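PDB 3WE9: putative phytoene/squalene synthase YisP from Bacillus subtilis subsp. subtilis, which releases diphosphate from farnesyl diphosphate to give farnesol, an activity tied to biofilm formation, although it belongs to the phytoene/squalene synthase family. Local coordinates for residues A[113-118]-A[122-127]; A[165-168]-A[172-175]; A[177-182]-A[187-192]; A[204-209]-A[251-256]; A[160-165]-A[239-244]. All coordinates share one frame; numbering follows the deposited sequence.

Overall arrangement
The five contacts sample one all-helical domain of the phytoene/squalene synthase family. Contacts 1, 2 and 3 follow one another along the chain, and their centres lie about 12 to 14 Å apart; the loop 113-118 joins them, since Tyr115 pairs by backbone with Asn175 of contact 2 and Arg179 of contact 3. Contact 4 lies about 10 Å from the centre of contact 2 and ties helix 199-221 to the loop after helix 228-250. Contact 5, about 8 Å from the centre of the chain, packs helix 145-165 on helix 228-250; its segments alternate with those of contact 4. Short helices and loops thus close one end of a bundle of long helices.

Contact 1: A[113-118]-A[122-127]; sequences KPYDDL and LMYAYR
Tyr115 and Tyr124 form the aromatic half of this contact, and Leu118 and Leu122 the aliphatic half. The two tyrosine side chains cross at about a right angle, and the hydroxyl of the first stands over one face of the second ring, displaced toward its rim: Tyr115 OH is 3.2 Å from Tyr124 CG. Behind it, Tyr115 CE2 lies 3.9 Å from Tyr124 CB. Tyr124 places its CG anti to the backbone N (chi1 -176°), which turns one ring face to that hydroxyl, while Arg127 CZ lies at the ring's edge.

Among the apolar contacts, Leu118 CG meets Leu122 CD1 at 4.2 Å, and the same pair touches Tyr207 and Glu211 of helix 199-221 between them. Backbone bonding is represented by Leu122 N to Leu118 O, 2.9 Å, the i to i+4 bond of the first turn of helix 118-140, for which Asp117 is the N-cap residue.

The loop leaves the helix start steeply, and the Tyr115 side chain reaches back across to Tyr124. Its backbone bonds with Asn175 and Arg179 join it to the connection before helix 179-185 and to the start of that helix. The oxygen on the ring face may add a polar component to the packing, in surroundings that include Arg176 and Arg127.

Contact 2: A[165-168]-A[172-175]; sequences LSDL and QQKN
Gln173 and Lys174 reach back from the short helix 171-174 to Asp167 and Leu168, at the start of the connection that follows helix 145-165. Along Gln173, CB lies 3.5 Å from Asp167 O and 4.0 Å from Leu168 CA; CG stays near the same carbonyl oxygen, and CD comes to 3.2 Å from Asp167 O. At the tip, Gln173 NE2 gives a weak hydrogen bond to Asp167 OD2 (3.2 Å), the amide and carboxylate planes standing 77° apart. The other branches look inward to the turn: Gln173 OE1 accepts from Thr170 N and Asp167 OD1 from Gly169 N.

Lys174 bends at its last torsion (chi4 64°), bringing NZ in the carbonyl plane to Leu168 O at 2.8 Å. With a methionine in its place, Leu168 O would probably lose this charged donor and the turn one of its ties.

Asp167 opens a sequence that fits the DXXXD motif of the family. Side-chain amide, carboxylate and ammonium groups thus bind the backbone of a tight connection, so that its geometry rests on polar bonds as well as on the packing of Leu168.

Contact 3: A[177-182]-A[187-192]; sequences IPRQVM and YTEADL
Arg179 grips Glu189 side-on, with two nitrogens on the two carboxylate oxygens. Arg179 NE gives a nearly straight bond to Glu189 OE2 (2.8 Å, 167°), and Arg179 NH2 reaches Glu189 OE1 at 3.1 Å; both oxygens are met on their syn sides, although the two planes are turned 44° apart. The third nitrogen, Arg179 NH1, donates to Ile177 O in the carbonyl plane on a lone pair, and also to Lys174 O. Leu192 CD2 covers one face of the guanidinium. A leucine at this position would probably leave Glu189 without its salt-bridge partner and Ile177 O without its side-chain donor.

On the backbone, Tyr187 N donates to Met182 O (3.0 Å) from above the carbonyl plane; the phenol of the same residue is satisfied by Thr196 O. Met182 bends at chi3 (65°) so that CE touches Tyr187 CD2 at 3.9 Å and Leu192 CD2 at 4.0 Å. Ile177 CD1 and Leu192 CD1 meet tip to tip at 3.3 Å, closer than methyl carbons normally pack.

Thr188 N is taken by Asp191 OD2 at 3.0 Å, while Asp191 N points back to the threonine side chain. This reciprocal pairing is a capping box, the classic start of a helix, here that of 189-194 after the short connection from helix 179-185.

Contact 4: A[204-209]-A[251-256]; sequences TWEYIA and KQHDVF
The first torsions of His253 and Trp205 turn the two rings toward each other: the indole has CG anti to its own backbone nitrogen (chi1 -170°), whereas His253 places CG anti to its carbonyl carbon (chi1 -57°), and the rings come together in a T-shaped (edge-to-face) pair. His253 takes part in the Schellman motif that ends helix 228-250, its N bonded to Ile248 O, with Gln252, of positive phi, as the C-prime residue; the contact pins the loop that follows to helix 199-221 within the all-helical fold of the family.

The imidazole brings its edge to the indole. His253 CD2 stands over one face of Trp205, displaced toward the rim and 3.4 Å from Trp205 CE3, with the six-membered ring and the imidazole 4.7 Å apart at their centroids and their planes at 78°. The same edge also presents NE2 to Glu206.

Glu206 bends at chi2 to bring its carboxylate to the edge of the imidazole, the two planes being almost perpendicular. Its oxygen OE2 is shared, because it also forms a salt bridge with Arg249, which probably helps keep the carboxylate ionised. Trp205 NE1 is in turn bound to Leu165 O, which fixes the indole from its far end. The histidine bond itself is nearly straight: His253 NE2 donates in its ring plane to the anti side of Glu206 OE2, at 3.0 Å, though tilted out of the carboxylate plane.

Contact 5: A[160-165]-A[239-244]; sequences QLVRFL and HLHRAV
Val162 packs against Val244 and His241 where helices 145-165 and 228-250 come together. The tight part is aliphatic. Val162 CG1 lies 3.7 Å from Val244 CG1 and 3.9 Å from Val244 CB, the two side chains meeting at a slant. With CG1 of Val162 anti to the backbone N (chi1 173°), this methyl projects into the interface, where it also comes 4.0 Å from His241 O.

The imidazole of His241 makes a looser neighbour, turning its ring edge to Val162 CG1. On the same flank Arg163 is exposed to solvent; the end of its extended side chain comes nearer the other helix without touching it. A bound triethylene glycol lies about 6 Å from the side chain of His241, probably a crystallisation additive, so a pocket there is only suggested.

No hydrogen bond joins the two segments. Their cohesion therefore rests on apolar packing of valines in the core of the bundle, with a buried histidine beside them, its ring held by packing and not by any hydrogen bond across the contact.

Contact 1: A[113-118]-A[122-127]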
# COMPACT_ATOMS: atom_id res chain seq x y z
N LYS A 113 -16.11 14.67 -4.72
CA LYS A 113 -17.32 14.27 -4.02
C LYS A 113 -17.07 13.09 -3.11
O LYS A 113 -16.30 12.19 -3.42
CB LYS A 113 -18.43 13.92 -5.03
CG LYS A 113 -18.74 15.05 -5.98
CD LYS A 113 -20.06 14.84 -6.69
CE LYS A 113 -20.55 16.14 -7.30
NZ LYS A 113 -21.99 16.07 -7.65
N PRO A 114 -17.75 13.09 -1.95
CA PRO A 114 -17.62 12.02 -0.95
C PRO A 114 -18.06 10.67 -1.52
O PRO A 114 -18.92 10.61 -2.40
CB PRO A 114 -18.53 12.50 0.19
CG PRO A 114 -18.57 14.01 0.01
CD PRO A 114 -18.66 14.15 -1.48
N TYR A 115 -17.45 9.60 -1.03
CA TYR A 115 -17.81 8.27 -1.47
C TYR A 115 -19.13 7.92 -0.81
O TYR A 115 -19.36 8.31 0.34
CB TYR A 115 -16.74 7.25 -1.07
CG TYR A 115 -15.48 7.28 -1.91
CD1 TYR A 115 -15.31 8.22 -2.94
CD2 TYR A 115 -14.45 6.37 -1.68
CE1 TYR A 115 -14.14 8.24 -3.70
CE2 TYR A 115 -13.29 6.39 -2.43
CZ TYR A 115 -13.13 7.32 -3.44
OH TYR A 115 -11.96 7.35 -4.15
N ASP A 116 -19.99 7.19 -1.51
CA ASP A 116 -21.29 6.85 -0.96
C ASP A 116 -21.33 5.44 -0.37
O ASP A 116 -21.63 5.27 0.81
CB ASP A 116 -22.36 6.97 -2.05
CG ASP A 116 -23.76 6.86 -1.49
OD1 ASP A 116 -24.13 7.69 -0.63
OD2 ASP A 116 -24.50 5.94 -1.91
N ASP A 117 -21.02 4.46 -1.20
CA ASP A 117 -21.01 3.05 -0.83
C ASP A 117 -19.63 2.61 -0.36
O ASP A 117 -18.62 3.20 -0.72
CB ASP A 117 -21.34 2.17 -2.04
CG ASP A 117 -22.81 2.12 -2.36
OD1 ASP A 117 -23.17 1.43 -3.34
OD2 ASP A 117 -23.60 2.76 -1.64
N LEU A 118 -19.60 1.54 0.43
CA LEU A 118 -18.33 1.00 0.88
C LEU A 118 -17.66 0.47 -0.40
O LEU A 118 -16.45 0.59 -0.57
CB LEU A 118 -18.57 -0.14 1.88
CG LEU A 118 -17.37 -0.95 2.37
CD1 LEU A 118 -16.24 -0.02 2.80
CD2 LEU A 118 -17.81 -1.85 3.52
N LEU A 122 -13.74 0.50 -1.73
CA LEU A 122 -13.06 -0.75 -2.06
C LEU A 122 -12.59 -0.77 -3.50
O LEU A 122 -11.49 -1.24 -3.80
CB LEU A 122 -13.99 -1.95 -1.82
CG LEU A 122 -14.43 -2.20 -0.38
CD1 LEU A 122 -15.36 -3.41 -0.32
CD2 LEU A 122 -13.20 -2.42 0.48
N MET A 123 -13.42 -0.26 -4.40
CA MET A 123 -13.09 -0.21 -5.82
C MET A 123 -11.89 0.70 -6.00
O MET A 123 -11.00 0.44 -6.82
CB MET A 123 -14.29 0.31 -6.62
CG MET A 123 -14.01 0.54 -8.10
SD MET A 123 -13.32 -0.88 -8.97
CE MET A 123 -14.53 -2.10 -8.66
N TYR A 124 -11.84 1.77 -5.21
CA TYR A 124 -10.73 2.70 -5.30
C TYR A 124 -9.43 2.08 -4.79
O TYR A 124 -8.37 2.27 -5.38
CB TYR A 124 -11.02 3.96 -4.51
CG TYR A 124 -9.92 4.97 -4.68
CD1 TYR A 124 -9.60 5.46 -5.94
CD2 TYR A 124 -9.17 5.40 -3.59
CE1 TYR A 124 -8.56 6.36 -6.12
CE2 TYR A 124 -8.12 6.30 -3.76
CZ TYR A 124 -7.83 6.77 -5.02
OH TYR A 124 -6.81 7.68 -5.20
N ALA A 125 -9.51 1.35 -3.68
CA ALA A 125 -8.32 0.71 -3.11
C ALA A 125 -7.86 -0.36 -4.09
O ALA A 125 -6.67 -0.64 -4.22
CB ALA A 125 -8.67 0.08 -1.77
N TYR A 126 -8.82 -0.96 -4.79
CA TYR A 126 -8.53 -2.01 -5.76
C TYR A 126 -7.76 -1.46 -6.96
O TYR A 126 -6.75 -2.04 -7.37
CB TYR A 126 -9.85 -2.64 -6.24
CG TYR A 126 -9.70 -3.59 -7.41
CD1 TYR A 126 -8.87 -4.70 -7.34
CD2 TYR A 126 -10.40 -3.36 -8.60
CE1 TYR A 126 -8.72 -5.57 -8.42
CE2 TYR A 126 -10.26 -4.23 -9.69
CZ TYR A 126 -9.43 -5.33 -9.59
OH TYR A 126 -9.30 -6.19 -10.66
N ARG A 127 -8.20 -0.32 -7.48
CA ARG A 127 -7.57 0.29 -8.65
C ARG A 127 -6.21 0.90 -8.37
O ARG A 127 -5.45 1.17 -9.30
CB ARG A 127 -8.49 1.37 -9.24
CG ARG A 127 -9.89 0.89 -9.58
CD ARG A 127 -10.70 2.04 -10.20
NE ARG A 127 -10.72 3.22 -9.34
CZ ARG A 127 -11.78 3.66 -8.67
NH1 ARG A 127 -12.93 3.01 -8.75
NH2 ARG A 127 -11.70 4.75 -7.92

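Contact 2: A[165-168]-A[172-175]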
# COMPACT_ATOMS: atom_id res chain seq x y z
N LEU A 165 -7.08 4.61 6.39
CA LEU A 165 -7.52 4.64 7.78
C LEU A 165 -6.54 5.27 8.77
O LEU A 165 -6.89 5.54 9.92
CB LEU A 165 -7.82 3.20 8.25
CG LEU A 165 -9.03 2.50 7.61
CD1 LEU A 165 -9.03 1.02 7.99
CD2 LEU A 165 -10.31 3.16 8.07
N SER A 166 -5.31 5.51 8.32
CA SER A 166 -4.25 6.07 9.16
C SER A 166 -4.17 7.60 9.20
O SER A 166 -3.41 8.16 10.00
CB SER A 166 -2.89 5.55 8.69
OG SER A 166 -2.82 4.13 8.74
N ASP A 167 -4.93 8.28 8.36
CA ASP A 167 -4.83 9.73 8.31
C ASP A 167 -6.05 10.34 7.62
O ASP A 167 -6.24 10.17 6.42
CB ASP A 167 -3.55 10.10 7.57
CG ASP A 167 -3.29 11.59 7.48
OD1 ASP A 167 -3.98 12.39 8.15
OD2 ASP A 167 -2.37 11.97 6.72
N LEU A 168 -6.87 11.04 8.40
CA LEU A 168 -8.06 11.69 7.88
C LEU A 168 -7.99 13.20 8.11
O LEU A 168 -9.01 13.85 8.33
CB LEU A 168 -9.31 11.11 8.55
CG LEU A 168 -9.54 9.60 8.38
CD1 LEU A 168 -10.82 9.19 9.10
CD2 LEU A 168 -9.61 9.25 6.89
N GLN A 172 -9.84 15.81 1.38
CA GLN A 172 -9.67 14.78 0.36
C GLN A 172 -9.69 13.40 1.01
O GLN A 172 -10.27 12.46 0.47
CB GLN A 172 -8.34 14.97 -0.37
CG GLN A 172 -8.08 13.93 -1.45
CD GLN A 172 -6.88 14.28 -2.31
OE1 GLN A 172 -6.86 15.31 -2.98
NE2 GLN A 172 -5.87 13.41 -2.30
N GLN A 173 -9.07 13.28 2.18
CA GLN A 173 -9.04 12.01 2.89
C GLN A 173 -10.41 11.73 3.52
O GLN A 173 -10.91 10.60 3.48
CB GLN A 173 -7.93 12.04 3.94
CG GLN A 173 -6.55 12.31 3.32
CD GLN A 173 -5.44 12.52 4.35
OE1 GLN A 173 -5.58 13.31 5.28
NE2 GLN A 173 -4.33 11.82 4.16
N LYS A 174 -11.02 12.77 4.10
CA LYS A 174 -12.33 12.64 4.72
C LYS A 174 -13.38 12.24 3.68
O LYS A 174 -14.34 11.54 4.00
CB LYS A 174 -12.75 13.96 5.38
CG LYS A 174 -11.93 14.36 6.60
CD LYS A 174 -12.51 15.62 7.23
CE LYS A 174 -11.86 15.96 8.57
NZ LYS A 174 -10.42 16.27 8.42
N ASN A 175 -13.18 12.67 2.44
CA ASN A 175 -14.10 12.36 1.35
C ASN A 175 -14.19 10.87 1.02
O ASN A 175 -15.18 10.41 0.45
CB ASN A 175 -13.70 13.10 0.07
CG ASN A 175 -14.25 14.51 0.02
OD1 ASN A 175 -13.90 15.29 -0.86
ND2 ASN A 175 -15.13 14.84 0.96

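Contact 3: A[177-182]-A[187-192]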
# COMPACT_ATOMS: atom_id res chain seq x y z
N ILE A 177 -14.40 8.46 3.19
CA ILE A 177 -15.22 7.75 4.18
C ILE A 177 -16.61 7.56 3.56
O ILE A 177 -17.28 8.54 3.21
CB ILE A 177 -15.36 8.54 5.49
CG1 ILE A 177 -13.97 8.81 6.08
CG2 ILE A 177 -16.24 7.77 6.47
CD1 ILE A 177 -13.97 9.83 7.19
N PRO A 178 -17.06 6.30 3.42
CA PRO A 178 -18.37 5.99 2.83
C PRO A 178 -19.55 6.55 3.62
O PRO A 178 -19.77 6.19 4.78
CB PRO A 178 -18.37 4.46 2.80
CG PRO A 178 -16.93 4.11 2.72
CD PRO A 178 -16.32 5.07 3.71
N ARG A 179 -20.31 7.43 2.98
CA ARG A 179 -21.46 8.05 3.63
C ARG A 179 -22.51 7.03 4.07
O ARG A 179 -23.22 7.26 5.06
CB ARG A 179 -22.07 9.11 2.71
CG ARG A 179 -21.53 10.53 2.95
CD ARG A 179 -20.00 10.58 3.01
NE ARG A 179 -19.52 11.93 3.27
CZ ARG A 179 -18.24 12.28 3.36
NH1 ARG A 179 -17.27 11.37 3.22
NH2 ARG A 179 -17.93 13.55 3.59
N GLN A 180 -22.62 5.92 3.35
CA GLN A 180 -23.60 4.90 3.72
C GLN A 180 -23.14 4.18 4.99
O GLN A 180 -23.96 3.74 5.79
CB GLN A 180 -23.79 3.88 2.60
CG GLN A 180 -24.63 4.38 1.44
CD GLN A 180 -25.97 4.92 1.90
OE1 GLN A 180 -26.78 4.19 2.48
NE2 GLN A 180 -26.22 6.20 1.65
N VAL A 181 -21.83 4.07 5.18
CA VAL A 181 -21.31 3.43 6.38
C VAL A 181 -21.50 4.40 7.54
O VAL A 181 -21.91 4.01 8.63
CB VAL A 181 -19.81 3.07 6.23
CG1 VAL A 181 -19.26 2.52 7.55
CG2 VAL A 181 -19.63 2.01 5.13
N MET A 182 -21.23 5.68 7.30
CA MET A 182 -21.42 6.69 8.34
C MET A 182 -22.88 6.66 8.81
O MET A 182 -23.15 6.67 10.01
CB MET A 182 -21.10 8.08 7.80
CG MET A 182 -19.61 8.38 7.67
SD MET A 182 -19.32 9.82 6.63
CE MET A 182 -20.08 11.15 7.60
N TYR A 187 -22.96 8.61 12.25
CA TYR A 187 -21.86 9.57 12.25
C TYR A 187 -22.25 10.63 11.22
O TYR A 187 -22.43 10.33 10.04
CB TYR A 187 -20.54 8.90 11.85
CG TYR A 187 -19.33 9.78 12.08
CD1 TYR A 187 -19.04 10.29 13.35
CD2 TYR A 187 -18.47 10.11 11.03
CE1 TYR A 187 -17.94 11.10 13.56
CE2 TYR A 187 -17.36 10.93 11.24
CZ TYR A 187 -17.10 11.42 12.51
OH TYR A 187 -16.02 12.25 12.72
N THR A 188 -22.35 11.87 11.68
CA THR A 188 -22.78 12.97 10.81
C THR A 188 -21.72 13.70 10.01
O THR A 188 -20.54 13.69 10.35
CB THR A 188 -23.53 14.02 11.64
OG1 THR A 188 -22.61 14.64 12.55
CG2 THR A 188 -24.64 13.36 12.44
N GLU A 189 -22.15 14.36 8.93
CA GLU A 189 -21.25 15.16 8.11
C GLU A 189 -20.63 16.22 9.01
O GLU A 189 -19.46 16.56 8.87
CB GLU A 189 -22.01 15.85 6.97
CG GLU A 189 -22.42 14.96 5.81
CD GLU A 189 -21.26 14.60 4.90
OE1 GLU A 189 -20.15 15.13 5.11
OE2 GLU A 189 -21.46 13.79 3.97
N ALA A 190 -21.43 16.74 9.93
CA ALA A 190 -20.95 17.77 10.86
C ALA A 190 -19.86 17.20 11.77
O ALA A 190 -18.86 17.86 12.02
CB ALA A 190 -22.11 18.31 11.70
N ASP A 191 -20.08 15.98 12.27
CA ASP A 191 -19.09 15.32 13.13
C ASP A 191 -17.78 15.23 12.35
O ASP A 191 -16.72 15.63 12.83
CB ASP A 191 -19.51 13.88 13.49
CG ASP A 191 -20.67 13.78 14.46
OD1 ASP A 191 -20.85 14.69 15.29
OD2 ASP A 191 -21.40 12.76 14.40
N LEU A 192 -17.88 14.67 11.15
CA LEU A 192 -16.73 14.48 10.27
C LEU A 192 -15.96 15.77 10.00
O LEU A 192 -14.74 15.80 10.10
CB LEU A 192 -17.18 13.87 8.94
CG LEU A 192 -16.11 13.67 7.86
CD1 LEU A 192 -15.01 12.74 8.39
CD2 LEU A 192 -16.74 13.09 6.61

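Contact 4: A[204-209]-A[251-256]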
# COMPACT_ATOMS: atom_id res chain seq x y z
N THR A 204 -17.62 3.29 12.60
CA THR A 204 -17.45 3.49 11.17
C THR A 204 -16.05 3.04 10.77
O THR A 204 -15.87 2.29 9.81
CB THR A 204 -17.61 4.99 10.80
OG1 THR A 204 -18.96 5.40 11.10
CG2 THR A 204 -17.31 5.23 9.31
N TRP A 205 -15.06 3.49 11.53
CA TRP A 205 -13.67 3.15 11.27
C TRP A 205 -13.43 1.64 11.37
O TRP A 205 -12.79 1.05 10.51
CB TRP A 205 -12.77 3.88 12.27
CG TRP A 205 -11.31 3.80 11.97
CD1 TRP A 205 -10.56 4.72 11.28
CD2 TRP A 205 -10.40 2.78 12.39
NE1 TRP A 205 -9.24 4.33 11.25
CE2 TRP A 205 -9.11 3.14 11.92
CE3 TRP A 205 -10.54 1.59 13.12
CZ2 TRP A 205 -7.98 2.36 12.16
CZ3 TRP A 205 -9.40 0.80 13.36
CH2 TRP A 205 -8.14 1.19 12.87
N GLU A 206 -13.95 1.02 12.43
CA GLU A 206 -13.77 -0.42 12.63
C GLU A 206 -14.49 -1.24 11.55
O GLU A 206 -14.03 -2.32 11.18
CB GLU A 206 -14.26 -0.82 14.03
CG GLU A 206 -13.38 -0.32 15.18
CD GLU A 206 -11.97 -0.91 15.18
OE1 GLU A 206 -11.73 -1.88 14.43
OE2 GLU A 206 -11.09 -0.41 15.93
N TYR A 207 -15.60 -0.73 11.05
CA TYR A 207 -16.35 -1.44 10.02
C TYR A 207 -15.48 -1.56 8.76
O TYR A 207 -15.46 -2.60 8.10
CB TYR A 207 -17.65 -0.71 9.69
CG TYR A 207 -18.64 -1.52 8.88
CD1 TYR A 207 -19.40 -2.53 9.48
CD2 TYR A 207 -18.82 -1.28 7.52
CE1 TYR A 207 -20.32 -3.28 8.74
CE2 TYR A 207 -19.73 -2.02 6.77
CZ TYR A 207 -20.48 -3.01 7.38
OH TYR A 207 -21.40 -3.73 6.65
N ILE A 208 -14.76 -0.48 8.44
CA ILE A 208 -13.88 -0.45 7.28
C ILE A 208 -12.60 -1.25 7.58
O ILE A 208 -12.08 -1.96 6.73
CB ILE A 208 -13.51 1.01 6.89
CG1 ILE A 208 -14.79 1.79 6.58
CG2 ILE A 208 -12.57 1.03 5.68
CD1 ILE A 208 -14.58 3.29 6.40
N ALA A 209 -12.11 -1.13 8.82
CA ALA A 209 -10.89 -1.86 9.21
C ALA A 209 -11.14 -3.37 9.13
O ALA A 209 -10.23 -4.15 8.83
CB ALA A 209 -10.48 -1.46 10.64
N LYS A 251 -4.11 4.38 20.06
CA LYS A 251 -4.06 5.83 20.18
C LYS A 251 -5.43 6.47 19.99
O LYS A 251 -5.54 7.59 19.50
CB LYS A 251 -3.06 6.41 19.19
CG LYS A 251 -1.64 5.88 19.36
CD LYS A 251 -1.06 6.24 20.71
CE LYS A 251 0.37 5.74 20.84
NZ LYS A 251 0.93 6.08 22.18
N GLN A 252 -6.46 5.72 20.37
CA GLN A 252 -7.83 6.21 20.34
C GLN A 252 -8.38 6.71 19.01
O GLN A 252 -9.17 7.65 18.99
CB GLN A 252 -7.98 7.30 21.40
CG GLN A 252 -7.31 6.96 22.73
CD GLN A 252 -7.67 5.57 23.23
OE1 GLN A 252 -6.87 4.63 23.14
NE2 GLN A 252 -8.88 5.43 23.74
N HIS A 253 -7.97 6.10 17.91
CA HIS A 253 -8.47 6.48 16.59
C HIS A 253 -8.33 7.98 16.30
O HIS A 253 -9.14 8.54 15.57
CB HIS A 253 -9.94 6.09 16.47
CG HIS A 253 -10.20 4.63 16.68
ND1 HIS A 253 -10.44 4.09 17.93
CD2 HIS A 253 -10.23 3.59 15.82
CE1 HIS A 253 -10.61 2.79 17.82
NE2 HIS A 253 -10.48 2.46 16.55
N ASP A 254 -7.31 8.61 16.87
CA ASP A 254 -7.08 10.05 16.73
C ASP A 254 -6.48 10.40 15.36
O ASP A 254 -5.51 11.18 15.27
CB ASP A 254 -6.14 10.49 17.87
CG ASP A 254 -6.33 11.95 18.27
OD1 ASP A 254 -7.32 12.59 17.88
OD2 ASP A 254 -5.46 12.45 19.02
N VAL A 255 -7.07 9.86 14.30
CA VAL A 255 -6.58 10.07 12.94
C VAL A 255 -6.96 11.38 12.26
O VAL A 255 -6.51 11.63 11.14
CB VAL A 255 -6.99 8.89 12.02
CG1 VAL A 255 -6.35 7.61 12.51
CG2 VAL A 255 -8.51 8.76 11.98
N PHE A 256 -7.80 12.19 12.89
CA PHE A 256 -8.18 13.48 12.31
C PHE A 256 -7.09 14.49 12.69
O PHE A 256 -6.86 15.48 11.99
CB PHE A 256 -9.52 13.97 12.87
CG PHE A 256 -10.71 13.19 12.39
CD1 PHE A 256 -11.06 13.17 11.04
CD2 PHE A 256 -11.49 12.47 13.29
CE1 PHE A 256 -12.18 12.45 10.60
CE2 PHE A 256 -12.61 11.75 12.86
CZ PHE A 256 -12.95 11.74 11.51

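Contact 5: A[160-165]-A[239-244]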
# COMPACT_ATOMS: atom_id res chain seq x y z
N GLN A 160 -3.62 -0.20 1.00
CA GLN A 160 -4.19 1.09 0.65
C GLN A 160 -5.28 1.44 1.67
O GLN A 160 -5.40 2.59 2.12
CB GLN A 160 -4.76 1.06 -0.77
CG GLN A 160 -5.19 2.42 -1.28
CD GLN A 160 -4.02 3.38 -1.44
OE1 GLN A 160 -3.29 3.65 -0.49
NE2 GLN A 160 -3.85 3.92 -2.64
N LEU A 161 -6.08 0.45 2.05
CA LEU A 161 -7.13 0.69 3.03
C LEU A 161 -6.51 1.10 4.36
O LEU A 161 -7.02 1.98 5.05
CB LEU A 161 -7.99 -0.56 3.24
CG LEU A 161 -8.95 -0.93 2.10
CD1 LEU A 161 -9.71 -2.21 2.47
CD2 LEU A 161 -9.93 0.21 1.86
N VAL A 162 -5.40 0.46 4.72
CA VAL A 162 -4.75 0.82 5.98
C VAL A 162 -4.23 2.25 5.93
O VAL A 162 -4.39 3.02 6.88
CB VAL A 162 -3.59 -0.14 6.30
CG1 VAL A 162 -2.82 0.35 7.53
CG2 VAL A 162 -4.15 -1.53 6.57
N ARG A 163 -3.62 2.62 4.81
CA ARG A 163 -3.12 3.98 4.66
C ARG A 163 -4.28 4.96 4.78
O ARG A 163 -4.16 5.99 5.45
CB ARG A 163 -2.43 4.14 3.30
CG ARG A 163 -1.07 3.46 3.23
CD ARG A 163 -0.53 3.47 1.82
NE ARG A 163 0.86 3.06 1.77
CZ ARG A 163 1.89 3.82 2.13
NH1 ARG A 163 1.68 5.06 2.57
NH2 ARG A 163 3.13 3.36 2.05
N PHE A 164 -5.40 4.64 4.14
CA PHE A 164 -6.57 5.51 4.19
C PHE A 164 -7.04 5.71 5.63
O PHE A 164 -7.37 6.82 6.03
CB PHE A 164 -7.73 4.92 3.37
CG PHE A 164 -7.50 4.94 1.88
CD1 PHE A 164 -6.38 5.56 1.33
CD2 PHE A 164 -8.43 4.36 1.02
CE1 PHE A 164 -6.18 5.60 -0.05
CE2 PHE A 164 -8.25 4.39 -0.37
CZ PHE A 164 -7.12 5.01 -0.90
N LEU A 165 -7.08 4.61 6.39
CA LEU A 165 -7.52 4.64 7.78
C LEU A 165 -6.54 5.27 8.77
O LEU A 165 -6.89 5.54 9.92
CB LEU A 165 -7.82 3.20 8.25
CG LEU A 165 -9.03 2.50 7.61
CD1 LEU A 165 -9.03 1.02 7.99
CD2 LEU A 165 -10.31 3.16 8.07
N HIS A 239 2.60 -8.13 8.77
CA HIS A 239 2.79 -7.77 10.18
C HIS A 239 2.79 -6.27 10.43
O HIS A 239 2.20 -5.79 11.40
CB HIS A 239 4.11 -8.36 10.69
CG HIS A 239 4.03 -9.80 11.08
ND1 HIS A 239 3.51 -10.77 10.24
CD2 HIS A 239 4.40 -10.44 12.21
CE1 HIS A 239 3.56 -11.94 10.85
NE2 HIS A 239 4.10 -11.77 12.05
N LEU A 240 3.47 -5.53 9.56
CA LEU A 240 3.57 -4.08 9.70
C LEU A 240 2.23 -3.36 9.60
O LEU A 240 1.95 -2.46 10.39
CB LEU A 240 4.53 -3.51 8.65
CG LEU A 240 6.01 -3.88 8.84
CD1 LEU A 240 6.82 -3.43 7.64
CD2 LEU A 240 6.53 -3.23 10.12
N HIS A 241 1.41 -3.75 8.63
CA HIS A 241 0.13 -3.09 8.44
C HIS A 241 -0.91 -3.51 9.46
O HIS A 241 -1.81 -2.73 9.79
CB HIS A 241 -0.33 -3.29 6.99
CG HIS A 241 0.57 -2.58 6.02
ND1 HIS A 241 0.51 -1.22 5.82
CD2 HIS A 241 1.64 -3.02 5.33
CE1 HIS A 241 1.51 -0.85 5.04
NE2 HIS A 241 2.21 -1.92 4.73
N ARG A 242 -0.79 -4.72 10.00
CA ARG A 242 -1.71 -5.13 11.05
C ARG A 242 -1.34 -4.29 12.28
O ARG A 242 -2.21 -3.79 12.99
CB ARG A 242 -1.55 -6.62 11.40
CG ARG A 242 -2.42 -7.54 10.57
CD ARG A 242 -2.51 -8.92 11.19
NE ARG A 242 -3.42 -9.78 10.45
CZ ARG A 242 -3.04 -10.67 9.53
NH1 ARG A 242 -1.75 -10.82 9.24
NH2 ARG A 242 -3.95 -11.41 8.90
N ALA A 243 -0.04 -4.13 12.50
CA ALA A 243 0.47 -3.35 13.63
C ALA A 243 0.02 -1.90 13.54
O ALA A 243 -0.24 -1.26 14.56
CB ALA A 243 1.99 -3.44 13.68
N VAL A 244 -0.06 -1.37 12.32
CA VAL A 244 -0.50 0.01 12.13
C VAL A 244 -1.93 0.17 12.66
O VAL A 244 -2.24 1.11 13.38
CB VAL A 244 -0.45 0.42 10.64
CG1 VAL A 244 -1.14 1.78 10.44
CG2 VAL A 244 1.00 0.51 10.17